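Local coordinates for biofilm-associated surface protein (Staphylococcus aureus, PDB 7C7U) that is a cell wall-anchored surface protein of biofilm formation that binds calcium and probably acts as a switch modulating functional amyloid assembly, at residues Ile265-Tyr273 and Tyr285-Ile296. Residues are numbered along the deposited sequence; the frame is centred on the assembly and turned at random.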
ATOM      1  N   ILE A 265     -12.573  16.323  -3.864  1.00 40.36           N
ATOM      2  CA  ILE A 265     -11.607  17.290  -4.365  1.00 34.95           C
ATOM      3  C   ILE A 265     -11.960  18.679  -3.857  1.00 34.93           C
ATOM      4  O   ILE A 265     -13.075  19.168  -4.073  1.00 39.96           O
ATOM      5  CB  ILE A 265     -11.525  17.262  -5.898  1.00 37.40           C
ATOM      6  CG1 ILE A 265     -11.002  15.896  -6.345  1.00 35.90           C
ATOM      7  CG2 ILE A 265     -10.619  18.385  -6.354  1.00 35.62           C
ATOM      8  CD1 ILE A 265     -11.172  15.615  -7.847  1.00 35.72           C
ATOM      9  N   GLU A 266     -10.999  19.317  -3.197  1.00 36.75           N
ATOM     10  CA  GLU A 266     -11.097  20.717  -2.801  1.00 43.95           C
ATOM     11  C   GLU A 266     -10.640  21.652  -3.913  1.00 45.20           C
ATOM     12  O   GLU A 266     -11.232  22.718  -4.111  1.00 45.96           O
ATOM     13  CB  GLU A 266     -10.248  20.970  -1.549  1.00 44.32           C
ATOM     14  CG  GLU A 266     -10.232  22.421  -1.063  1.00 47.76           C
ATOM     15  CD  GLU A 266     -11.613  22.906  -0.626  1.00 58.09           C
ATOM     16  OE1 GLU A 266     -12.453  23.228  -1.505  1.00 62.72           O
ATOM     17  OE2 GLU A 266     -11.861  22.937   0.604  1.00 60.36           O
ATOM     18  N   GLY A 267      -9.597  21.278  -4.644  1.00 43.24           N
ATOM     19  CA  GLY A 267      -9.122  22.117  -5.728  1.00 42.42           C
ATOM     20  C   GLY A 267      -8.309  21.320  -6.721  1.00 42.04           C
ATOM     21  O   GLY A 267      -7.770  20.254  -6.402  1.00 37.06           O
ATOM     22  N   VAL A 268      -8.220  21.861  -7.938  1.00 38.35           N
ATOM     23  CA  VAL A 268      -7.486  21.258  -9.047  1.00 40.84           C
ATOM     24  C   VAL A 268      -6.486  22.276  -9.574  1.00 36.20           C
ATOM     25  O   VAL A 268      -6.849  23.426  -9.835  1.00 37.67           O
ATOM     26  CB  VAL A 268      -8.427  20.802 -10.175  1.00 36.98           C
ATOM     27  CG1 VAL A 268      -7.642  20.073 -11.276  1.00 37.53           C
ATOM     28  CG2 VAL A 268      -9.523  19.927  -9.626  1.00 40.47           C
ATOM     29  N   GLU A 269      -5.233  21.856  -9.733  1.00 32.65           N
ATOM     30  CA  GLU A 269      -4.151  22.759 -10.102  1.00 34.82           C
ATOM     31  C   GLU A 269      -3.291  22.142 -11.192  1.00 33.39           C
ATOM     32  O   GLU A 269      -3.110  20.924 -11.245  1.00 31.42           O
ATOM     33  CB  GLU A 269      -3.245  23.071  -8.905  1.00 34.40           C
ATOM     34  CG  GLU A 269      -3.994  23.510  -7.651  1.00 39.61           C
ATOM     35  CD  GLU A 269      -3.046  23.821  -6.495  1.00 44.48           C
ATOM     36  OE1 GLU A 269      -1.905  23.304  -6.497  1.00 40.40           O
ATOM     37  OE2 GLU A 269      -3.447  24.578  -5.588  1.00 46.78           O
ATOM     38  N   LEU A 270      -2.698  23.007 -12.012  1.00 32.68           N
ATOM     39  CA  LEU A 270      -1.717  22.604 -13.008  1.00 31.14           C
ATOM     40  C   LEU A 270      -0.321  22.938 -12.512  1.00 30.20           C
ATOM     41  O   LEU A 270      -0.053  24.072 -12.092  1.00 35.24           O
ATOM     42  CB  LEU A 270      -1.982  23.305 -14.344  1.00 30.16           C
ATOM     43  CG  LEU A 270      -1.106  22.876 -15.516  1.00 32.94           C
ATOM     44  CD1 LEU A 270      -1.510  21.482 -15.958  1.00 32.35           C
ATOM     45  CD2 LEU A 270      -1.260  23.867 -16.677  1.00 29.92           C
ATOM     46  N   HIS A 271       0.573  21.962 -12.581  1.00 28.52           N
ATOM     47  CA  HIS A 271       1.955  22.165 -12.182  1.00 31.27           C
ATOM     48  C   HIS A 271       2.884  21.932 -13.370  1.00 35.23           C
ATOM     49  O   HIS A 271       2.591  21.141 -14.276  1.00 31.45           O
ATOM     50  CB  HIS A 271       2.337  21.232 -11.027  1.00 31.20           C
ATOM     51  CG  HIS A 271       1.749  21.637  -9.715  1.00 31.12           C
ATOM     52  ND1 HIS A 271       2.432  21.508  -8.522  1.00 33.19           N
ATOM     53  CD2 HIS A 271       0.561  22.204  -9.410  1.00 35.56           C
ATOM     54  CE1 HIS A 271       1.680  21.964  -7.538  1.00 35.00           C
ATOM     55  NE2 HIS A 271       0.537  22.384  -8.045  1.00 34.54           N
ATOM     56  N   GLN A 272       4.014  22.629 -13.359  1.00 35.50           N
ATOM     57  CA  GLN A 272       5.032  22.341 -14.350  1.00 40.90           C
ATOM     58  C   GLN A 272       5.862  21.161 -13.877  1.00 42.68           C
ATOM     59  O   GLN A 272       6.095  20.978 -12.681  1.00 43.29           O
ATOM     60  CB  GLN A 272       5.912  23.562 -14.616  1.00 41.30           C
ATOM     61  CG  GLN A 272       5.364  24.416 -15.748  1.00 45.27           C
ATOM     62  CD  GLN A 272       6.405  25.337 -16.358  1.00 46.87           C
ATOM     63  OE1 GLN A 272       7.545  25.390 -15.897  1.00 51.62           O
ATOM     64  NE2 GLN A 272       6.020  26.061 -17.413  1.00 46.35           N
ATOM     65  N   TYR A 273       6.298  20.351 -14.829  1.00 45.14           N
ATOM     66  CA  TYR A 273       6.771  19.011 -14.521  1.00 47.68           C
ATOM     67  C   TYR A 273       7.954  18.618 -15.396  1.00 53.59           C
ATOM     68  O   TYR A 273       7.904  18.772 -16.621  1.00 49.61           O
ATOM     69  CB  TYR A 273       5.614  18.020 -14.703  1.00 44.88           C
ATOM     70  CG  TYR A 273       5.911  16.623 -14.229  1.00 48.24           C
ATOM     71  CD1 TYR A 273       5.276  15.533 -14.804  1.00 44.82           C
ATOM     72  CD2 TYR A 273       6.786  16.400 -13.169  1.00 53.34           C
ATOM     73  CE1 TYR A 273       5.541  14.256 -14.388  1.00 50.18           C
ATOM     74  CE2 TYR A 273       7.049  15.117 -12.727  1.00 55.66           C
ATOM     75  CZ  TYR A 273       6.422  14.048 -13.340  1.00 53.72           C
ATOM     76  OH  TYR A 273       6.677  12.762 -12.924  1.00 53.71           O
ATOM     77  N   TYR A 285       6.340  16.264  -5.254  1.00 43.80           N
ATOM     78  CA  TYR A 285       5.445  17.406  -5.232  1.00 43.02           C
ATOM     79  C   TYR A 285       6.151  18.620  -4.640  1.00 48.59           C
ATOM     80  O   TYR A 285       6.910  18.513  -3.670  1.00 50.03           O
ATOM     81  CB  TYR A 285       4.191  17.063  -4.427  1.00 41.82           C
ATOM     82  CG  TYR A 285       3.304  18.237  -4.094  1.00 40.16           C
ATOM     83  CD1 TYR A 285       2.464  18.788  -5.044  1.00 40.28           C
ATOM     84  CD2 TYR A 285       3.280  18.769  -2.812  1.00 40.02           C
ATOM     85  CE1 TYR A 285       1.638  19.854  -4.736  1.00 39.65           C
ATOM     86  CE2 TYR A 285       2.462  19.833  -2.498  1.00 40.74           C
ATOM     87  CZ  TYR A 285       1.641  20.370  -3.463  1.00 37.39           C
ATOM     88  OH  TYR A 285       0.817  21.433  -3.154  1.00 39.16           O
ATOM     89  N   ASP A 286       5.897  19.779  -5.232  1.00 44.43           N
ATOM     90  CA  ASP A 286       6.414  21.042  -4.715  1.00 46.86           C
ATOM     91  C   ASP A 286       5.421  22.122  -5.118  1.00 45.90           C
ATOM     92  O   ASP A 286       5.295  22.423  -6.310  1.00 45.50           O
ATOM     93  CB  ASP A 286       7.806  21.331  -5.269  1.00 47.92           C
ATOM     94  CG  ASP A 286       8.386  22.642  -4.758  1.00 53.75           C
ATOM     95  OD1 ASP A 286       7.836  23.215  -3.796  1.00 56.43           O
ATOM     96  OD2 ASP A 286       9.399  23.103  -5.324  1.00 58.03           O
ATOM     97  N   ALA A 287       4.718  22.701  -4.138  1.00 40.12           N
ATOM     98  CA  ALA A 287       3.725  23.723  -4.450  1.00 44.68           C
ATOM     99  C   ALA A 287       4.311  24.898  -5.232  1.00 47.20           C
ATOM    100  O   ALA A 287       3.558  25.622  -5.897  1.00 46.09           O
ATOM    101  CB  ALA A 287       3.066  24.222  -3.165  1.00 41.94           C
ATOM    102  N   LYS A 288       5.635  25.089  -5.201  1.00 45.95           N
ATOM    103  CA  LYS A 288       6.227  26.151  -6.001  1.00 48.22           C
ATOM    104  C   LYS A 288       6.109  25.879  -7.488  1.00 49.42           C
ATOM    105  O   LYS A 288       6.302  26.806  -8.279  1.00 45.19           O
ATOM    106  CB  LYS A 288       7.697  26.368  -5.633  1.00 49.26           C
ATOM    107  CG  LYS A 288       7.853  26.795  -4.183  1.00 59.36           C
ATOM    108  CD  LYS A 288       9.300  26.916  -3.736  1.00 63.38           C
ATOM    109  CE  LYS A 288       9.955  28.112  -4.430  1.00 70.75           C
ATOM    110  NZ  LYS A 288      11.369  28.345  -4.008  1.00 80.24           N
ATOM    111  N   ASN A 289       5.761  24.648  -7.875  1.00 45.87           N
ATOM    112  CA  ASN A 289       5.610  24.278  -9.276  1.00 43.35           C
ATOM    113  C   ASN A 289       4.234  24.609  -9.833  1.00 41.23           C
ATOM    114  O   ASN A 289       3.985  24.353 -11.013  1.00 38.09           O
ATOM    115  CB  ASN A 289       5.883  22.778  -9.457  1.00 41.49           C
ATOM    116  CG  ASN A 289       7.359  22.423  -9.307  1.00 48.48           C
ATOM    117  OD1 ASN A 289       8.237  23.224  -9.629  1.00 51.35           O
ATOM    118  ND2 ASN A 289       7.635  21.207  -8.838  1.00 47.58           N
ATOM    119  N   LYS A 290       3.358  25.202  -9.032  1.00 40.10           N
ATOM    120  CA  LYS A 290       2.018  25.540  -9.486  1.00 39.67           C
ATOM    121  C   LYS A 290       2.072  26.651 -10.525  1.00 39.86           C
ATOM    122  O   LYS A 290       2.751  27.662 -10.332  1.00 38.02           O
ATOM    123  CB  LYS A 290       1.163  25.974  -8.297  1.00 39.18           C
ATOM    124  CG  LYS A 290      -0.293  26.259  -8.629  1.00 37.99           C
ATOM    125  CD  LYS A 290      -1.052  26.668  -7.361  1.00 39.45           C
ATOM    126  CE  LYS A 290      -2.418  27.218  -7.690  1.00 42.22           C
ATOM    127  NZ  LYS A 290      -3.315  27.185  -6.498  1.00 47.82           N
ATOM    128  N   VAL A 291       1.358  26.462 -11.632  1.00 36.77           N
ATOM    129  CA  VAL A 291       1.279  27.473 -12.681  1.00 39.52           C
ATOM    130  C   VAL A 291      -0.147  27.928 -12.977  1.00 40.67           C
ATOM    131  O   VAL A 291      -0.320  28.936 -13.680  1.00 41.74           O
ATOM    132  CB  VAL A 291       1.966  26.995 -13.981  1.00 38.88           C
ATOM    133  CG1 VAL A 291       3.469  26.826 -13.757  1.00 40.97           C
ATOM    134  CG2 VAL A 291       1.341  25.694 -14.494  1.00 32.99           C
ATOM    135  N   ALA A 292      -1.173  27.231 -12.491  1.00 35.73           N
ATOM    136  CA  ALA A 292      -2.541  27.681 -12.700  1.00 38.26           C
ATOM    137  C   ALA A 292      -3.478  26.920 -11.780  1.00 39.22           C
ATOM    138  O   ALA A 292      -3.176  25.809 -11.329  1.00 37.70           O
ATOM    139  CB  ALA A 292      -3.002  27.495 -14.153  1.00 35.28           C
ATOM    140  N   ASP A 293      -4.631  27.538 -11.532  1.00 38.73           N
ATOM    141  CA  ASP A 293      -5.801  26.851 -11.008  1.00 39.38           C
ATOM    142  C   ASP A 293      -6.630  26.335 -12.173  1.00 42.29           C
ATOM    143  O   ASP A 293      -6.787  27.024 -13.186  1.00 40.22           O
ATOM    144  CB  ASP A 293      -6.642  27.794 -10.144  1.00 40.55           C
ATOM    145  CG  ASP A 293      -5.898  28.258  -8.907  1.00 47.56           C
ATOM    146  OD1 ASP A 293      -5.636  27.412  -8.030  1.00 50.04           O
ATOM    147  OD2 ASP A 293      -5.540  29.455  -8.830  1.00 47.34           O
ATOM    148  N   LEU A 294      -7.142  25.114 -12.039  1.00 39.06           N
ATOM    149  CA  LEU A 294      -7.922  24.494 -13.098  1.00 38.13           C
ATOM    150  C   LEU A 294      -9.374  24.351 -12.670  1.00 42.71           C
ATOM    151  O   LEU A 294      -9.671  24.101 -11.499  1.00 44.66           O
ATOM    152  CB  LEU A 294      -7.367  23.114 -13.470  1.00 36.06           C
ATOM    153  CG  LEU A 294      -5.938  23.065 -14.001  1.00 30.88           C
ATOM    154  CD1 LEU A 294      -5.423  21.623 -14.062  1.00 26.82           C
ATOM    155  CD2 LEU A 294      -5.905  23.712 -15.391  1.00 35.04           C
ATOM    156  N   THR A 295     -10.276  24.484 -13.629  1.00 38.81           N
ATOM    157  CA  THR A 295     -11.685  24.236 -13.379  1.00 44.46           C
ATOM    158  C   THR A 295     -12.117  22.971 -14.105  1.00 46.61           C
ATOM    159  O   THR A 295     -11.598  22.642 -15.180  1.00 39.85           O
ATOM    160  CB  THR A 295     -12.557  25.410 -13.818  1.00 46.52           C
ATOM    161  OG1 THR A 295     -12.788  25.329 -15.225  1.00 53.14           O
ATOM    162  CG2 THR A 295     -11.885  26.732 -13.488  1.00 46.50           C
ATOM    163  N   ILE A 296     -13.070  22.261 -13.491  1.00 41.85           N
ATOM    164  CA  ILE A 296     -13.666  21.048 -14.036  1.00 40.16           C
ATOM    165  C   ILE A 296     -15.176  21.226 -14.042  1.00 42.61           C
ATOM    166  O   ILE A 296     -15.731  21.940 -13.202  1.00 50.64           O
ATOM    167  CB  ILE A 296     -13.267  19.800 -13.218  1.00 41.43           C
ATOM    168  CG1 ILE A 296     -13.265  20.137 -11.724  1.00 43.91           C
ATOM    169  CG2 ILE A 296     -11.908  19.271 -13.643  1.00 40.94           C
ATOM    170  CD1 ILE A 296     -13.272  18.935 -10.824  1.00 42.50           C
TER
HETATM  171  O   HOH W   1     -10.264  23.946  -8.867  1.00 45.15           O
HETATM  172  O   HOH W   2      -7.206  25.388  -7.525  1.00 47.49           O
HETATM  173  O   HOH W   3       4.610  19.648  -8.004  1.00 38.01           O
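Leu270 and Ala292 pair antiparallel where strands 267-272 and 290-294 run side by side, their axes 4.4 Å apart at closest approach and their directions 153° apart. Leu270 N donates to Ala292 O. In return Leu270 O takes the Val291 N-H at 2.8 Å, almost straight, and a weak, longer bond from Ala292 N. Val291 and Ala292 thus both face Leu270: a classic beta bulge, after which His271 pairs with Lys290 and Gln272 N reaches Asn289 O. Toward the other end Leu294 N bonds Val268 O, while a water bridges Val268 N and Leu294 O.

On the polar face, Lys290 stretches out straight, with CG opposite the backbone N (chi1 -176°), and lies across the Glu269 side chain at roughly a right angle. Its NZ makes two salt bridges, 2.8 Å to Glu269 OE2, from above the carboxylate plane, and as near to Asp293 OD1, which it meets on the syn side. Glu269 OE1 uses its anti side to accept from His271 NE2 at 3.0 Å, the oxygen lying in the imidazole plane. Over one face of that ring pass Lys290 CA and CB, the latter in a CH-pi contact 4.1 Å from the centroid. His271 ND1 meets a water that Asp286 N also binds.

The opposite face is greasy: Leu270 CB packs 3.8 Å from Leu294 CD1, and Val268 CG1 lies as close to Leu294 CB. Beyond them, Val327 touches Val268, and Tyr255 of strand 252-257 touches Leu294.

In this beta hairpin, most of whose connecting loop (274-282) is not modelled, strand 290-294 is the edge of a five-stranded antiparallel sheet, and strand 265-272 lies between it and strand 323-331. The Lys290 ammonium probably offsets the repulsion between Glu269 and Asp293, while the bond from NE2 and Lys290 CA and CB over one face probably limit rotation of the imidazole.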